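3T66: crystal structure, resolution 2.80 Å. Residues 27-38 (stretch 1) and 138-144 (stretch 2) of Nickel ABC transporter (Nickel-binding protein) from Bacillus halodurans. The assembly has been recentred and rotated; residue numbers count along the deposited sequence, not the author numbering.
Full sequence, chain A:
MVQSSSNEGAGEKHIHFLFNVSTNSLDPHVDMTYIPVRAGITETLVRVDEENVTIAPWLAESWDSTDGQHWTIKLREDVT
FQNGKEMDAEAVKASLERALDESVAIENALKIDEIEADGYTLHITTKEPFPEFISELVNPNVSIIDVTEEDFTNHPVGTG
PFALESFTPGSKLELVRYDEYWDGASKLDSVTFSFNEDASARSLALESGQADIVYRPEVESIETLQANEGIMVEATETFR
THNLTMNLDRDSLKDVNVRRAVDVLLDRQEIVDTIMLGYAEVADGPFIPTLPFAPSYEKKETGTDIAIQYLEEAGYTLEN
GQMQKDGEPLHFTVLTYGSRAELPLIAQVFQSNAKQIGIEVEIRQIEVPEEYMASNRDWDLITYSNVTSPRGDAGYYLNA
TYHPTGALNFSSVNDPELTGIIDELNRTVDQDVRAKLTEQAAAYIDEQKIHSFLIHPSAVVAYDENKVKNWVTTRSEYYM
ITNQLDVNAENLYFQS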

# COMPACT_ATOMS: atom_id res chain seq x y z
N ASP A 27 9.82 14.01 -13.84
CA ASP A 27 10.67 12.93 -14.21
C ASP A 27 10.21 11.63 -13.51
O ASP A 27 10.48 11.44 -12.31
CB ASP A 27 12.08 13.26 -13.84
CG ASP A 27 13.04 12.22 -14.32
OD1 ASP A 27 14.24 12.54 -14.38
OD2 ASP A 27 12.60 11.10 -14.66
N PRO A 28 9.54 10.71 -14.24
CA PRO A 28 9.00 9.51 -13.58
C PRO A 28 10.08 8.74 -12.84
O PRO A 28 9.78 7.93 -11.97
CB PRO A 28 8.50 8.68 -14.75
CG PRO A 28 9.37 9.08 -15.87
CD PRO A 28 9.52 10.55 -15.70
N HIS A 29 11.32 9.01 -13.17
CA HIS A 29 12.42 8.35 -12.49
C HIS A 29 12.88 8.95 -11.18
O HIS A 29 13.16 8.21 -10.25
CB HIS A 29 13.58 8.15 -13.45
CG HIS A 29 13.23 7.26 -14.60
ND1 HIS A 29 13.95 7.24 -15.77
CD2 HIS A 29 12.19 6.41 -14.77
CE1 HIS A 29 13.39 6.39 -16.61
NE2 HIS A 29 12.32 5.87 -16.03
N VAL A 30 12.94 10.28 -11.07
CA VAL A 30 13.29 10.92 -9.81
C VAL A 30 12.03 11.20 -8.96
O VAL A 30 12.15 11.42 -7.76
CB VAL A 30 14.13 12.22 -10.04
N ASP A 31 10.86 11.25 -9.56
CA ASP A 31 9.72 11.89 -8.92
C ASP A 31 9.13 11.43 -7.61
O ASP A 31 8.92 12.24 -6.75
CB ASP A 31 8.56 12.02 -9.91
N MET A 32 8.83 10.18 -7.40
CA MET A 32 8.44 9.79 -6.05
C MET A 32 7.01 10.17 -5.69
O MET A 32 6.54 9.82 -4.64
CB MET A 32 9.35 10.47 -5.05
CG MET A 32 10.36 9.59 -4.39
SD MET A 32 10.05 7.83 -4.52
CE MET A 32 10.04 7.35 -2.81
N THR A 33 6.31 10.83 -6.59
CA THR A 33 4.96 11.28 -6.30
C THR A 33 4.06 10.51 -7.20
O THR A 33 2.88 10.43 -7.01
CB THR A 33 4.85 12.68 -6.67
OG1 THR A 33 5.94 12.98 -7.52
CG2 THR A 33 4.96 13.51 -5.47
N TYR A 34 4.69 9.95 -8.20
CA TYR A 34 4.11 8.98 -9.13
C TYR A 34 3.11 9.59 -10.05
O TYR A 34 2.30 8.90 -10.66
CB TYR A 34 3.47 7.80 -8.42
CG TYR A 34 4.41 7.01 -7.55
CD1 TYR A 34 5.79 7.18 -7.62
CD2 TYR A 34 3.91 6.09 -6.63
CE1 TYR A 34 6.65 6.45 -6.81
CE2 TYR A 34 4.75 5.35 -5.83
CZ TYR A 34 6.12 5.52 -5.93
OH TYR A 34 6.95 4.76 -5.13
N ILE A 35 3.19 10.90 -10.17
CA ILE A 35 2.22 11.68 -10.87
C ILE A 35 2.21 11.33 -12.34
O ILE A 35 1.15 11.22 -12.93
CB ILE A 35 2.47 13.14 -10.59
CG1 ILE A 35 2.47 13.34 -9.04
CG2 ILE A 35 1.53 14.02 -11.43
CD1 ILE A 35 1.48 14.39 -8.40
N PRO A 36 3.39 11.11 -12.92
CA PRO A 36 3.35 10.70 -14.33
C PRO A 36 2.35 9.60 -14.61
O PRO A 36 1.50 9.74 -15.50
CB PRO A 36 4.76 10.21 -14.56
CG PRO A 36 5.58 11.19 -13.72
CD PRO A 36 4.76 11.42 -12.48
N VAL A 37 2.42 8.53 -13.84
CA VAL A 37 1.49 7.42 -14.00
C VAL A 37 0.08 7.82 -13.56
O VAL A 37 -0.91 7.44 -14.22
CB VAL A 37 1.98 6.16 -13.26
CG1 VAL A 37 0.92 5.05 -13.26
CG2 VAL A 37 3.23 5.66 -13.90
N ARG A 38 -0.01 8.61 -12.49
CA ARG A 38 -1.32 9.03 -11.99
C ARG A 38 -2.14 9.88 -12.97
O ARG A 38 -3.38 9.78 -13.05
CB ARG A 38 -1.20 9.69 -10.62
CG ARG A 38 -0.81 8.65 -9.59
CD ARG A 38 -0.56 9.22 -8.21
NE ARG A 38 0.17 8.26 -7.37
CZ ARG A 38 0.07 8.18 -6.05
NH1 ARG A 38 -0.76 8.97 -5.40
NH2 ARG A 38 0.76 7.28 -5.38
N VAL A 138 6.24 -3.02 -11.16
CA VAL A 138 4.99 -2.32 -10.98
C VAL A 138 5.22 -0.86 -10.52
O VAL A 138 4.39 -0.00 -10.77
CB VAL A 138 4.16 -3.04 -9.92
CG1 VAL A 138 2.82 -2.32 -9.64
CG2 VAL A 138 3.93 -4.48 -10.27
N ASN A 139 6.35 -0.60 -9.87
CA ASN A 139 6.63 0.68 -9.27
C ASN A 139 6.52 1.73 -10.32
O ASN A 139 7.22 1.68 -11.32
CB ASN A 139 8.05 0.71 -8.76
CG ASN A 139 8.22 1.57 -7.52
OD1 ASN A 139 7.83 2.73 -7.48
ND2 ASN A 139 8.85 0.99 -6.50
N PRO A 140 5.64 2.70 -10.09
CA PRO A 140 5.46 3.78 -10.99
C PRO A 140 6.76 4.43 -11.37
O PRO A 140 6.84 5.04 -12.42
CB PRO A 140 4.61 4.70 -10.19
CG PRO A 140 3.65 3.75 -9.59
CD PRO A 140 4.55 2.65 -9.11
N ASN A 141 7.78 4.25 -10.55
CA ASN A 141 9.15 4.73 -10.81
C ASN A 141 9.78 4.23 -12.03
O ASN A 141 10.77 4.79 -12.46
CB ASN A 141 10.06 4.11 -9.80
CG ASN A 141 9.99 4.80 -8.56
OD1 ASN A 141 9.39 5.90 -8.52
ND2 ASN A 141 10.55 4.21 -7.50
N VAL A 142 9.33 3.07 -12.47
CA VAL A 142 10.03 2.40 -13.48
C VAL A 142 9.12 2.45 -14.65
O VAL A 142 9.14 1.60 -15.52
CB VAL A 142 10.27 0.98 -13.09
CG1 VAL A 142 11.25 0.38 -14.04
CG2 VAL A 142 10.86 0.92 -11.76
N SER A 143 8.31 3.48 -14.69
CA SER A 143 7.44 3.60 -15.81
C SER A 143 8.30 3.87 -17.00
O SER A 143 9.35 4.49 -16.87
CB SER A 143 6.49 4.74 -15.62
OG SER A 143 7.15 5.82 -15.09
N ILE A 144 7.88 3.35 -18.16
CA ILE A 144 8.63 3.41 -19.40
C ILE A 144 8.39 4.73 -20.15
O ILE A 144 7.23 5.05 -20.49
CB ILE A 144 8.17 2.28 -20.29
CG1 ILE A 144 8.32 0.94 -19.57
CG2 ILE A 144 8.87 2.33 -21.65
CD1 ILE A 144 9.70 0.57 -19.22

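A loop running into a helix packs here against a loop with a short 3-10 segment, more than a hundred residues away in sequence; one weak hydrogen bond is clear across the contact, and several side chains reach it by their torsions. Tyr 34 sits at the N-cap position with a left-handed backbone (phi 70°, psi 19°). Its CA-to-CB bond points sideways to the other stretch, but chi1 in the m well (-59°) carries the ring across Pro 140. CB of Pro 140 lies 3.9 Å from the centroid of the Tyr 34 ring and 24° off its normal, a CH-pi contact over one face. Farther out, the ring meets two asparagine side chains: Tyr 34 OH is 3.2 Å from Asn 139 OD1, and Tyr 34 CE1 is 3.3 Å from Asn 141 OD1.

Asn 141 illustrates the same rule. Its CA-to-CB bond points away from stretch 1, yet with chi1 of -80° (m) and chi2 of -11° its OD1 ends beside the tyrosine ring. Three residues after Tyr 34, inside the helix, Val 37, with chi1 at 173° (t), places CG2 4.1 Å from CB of Pro 140 and 3.8 Å from CB of Ser 143, so the proline packs against both ring and branched aliphatic chain.

The CA-to-CB bond of His 29 also points away from stretch 2, but chi1 of -62° (m) brings the ring nearer. The imidazole presents its edge to two carbonyls: His 29 CD2 is 3.2 Å from Asn 141 O, while His 29 NE2 donates a weak hydrogen bond to Ser 143 O at 3.4 Å. Ser 143 adopts the p rotamer (42°), and its OG donates to Pro 140 O within its own stretch at 2.8 Å; Ser 143 OG also lies 3.2 Å from CB of Pro 28, though its position is less certain, being crowded elsewhere in the structure. Nearby, Pro 28 O and Asn 141 O approach to 3.3 Å as two acceptors, with no bond between them, but Asn 141 CA offers Pro 28 O a CA-H...O contact at 3.5 Å.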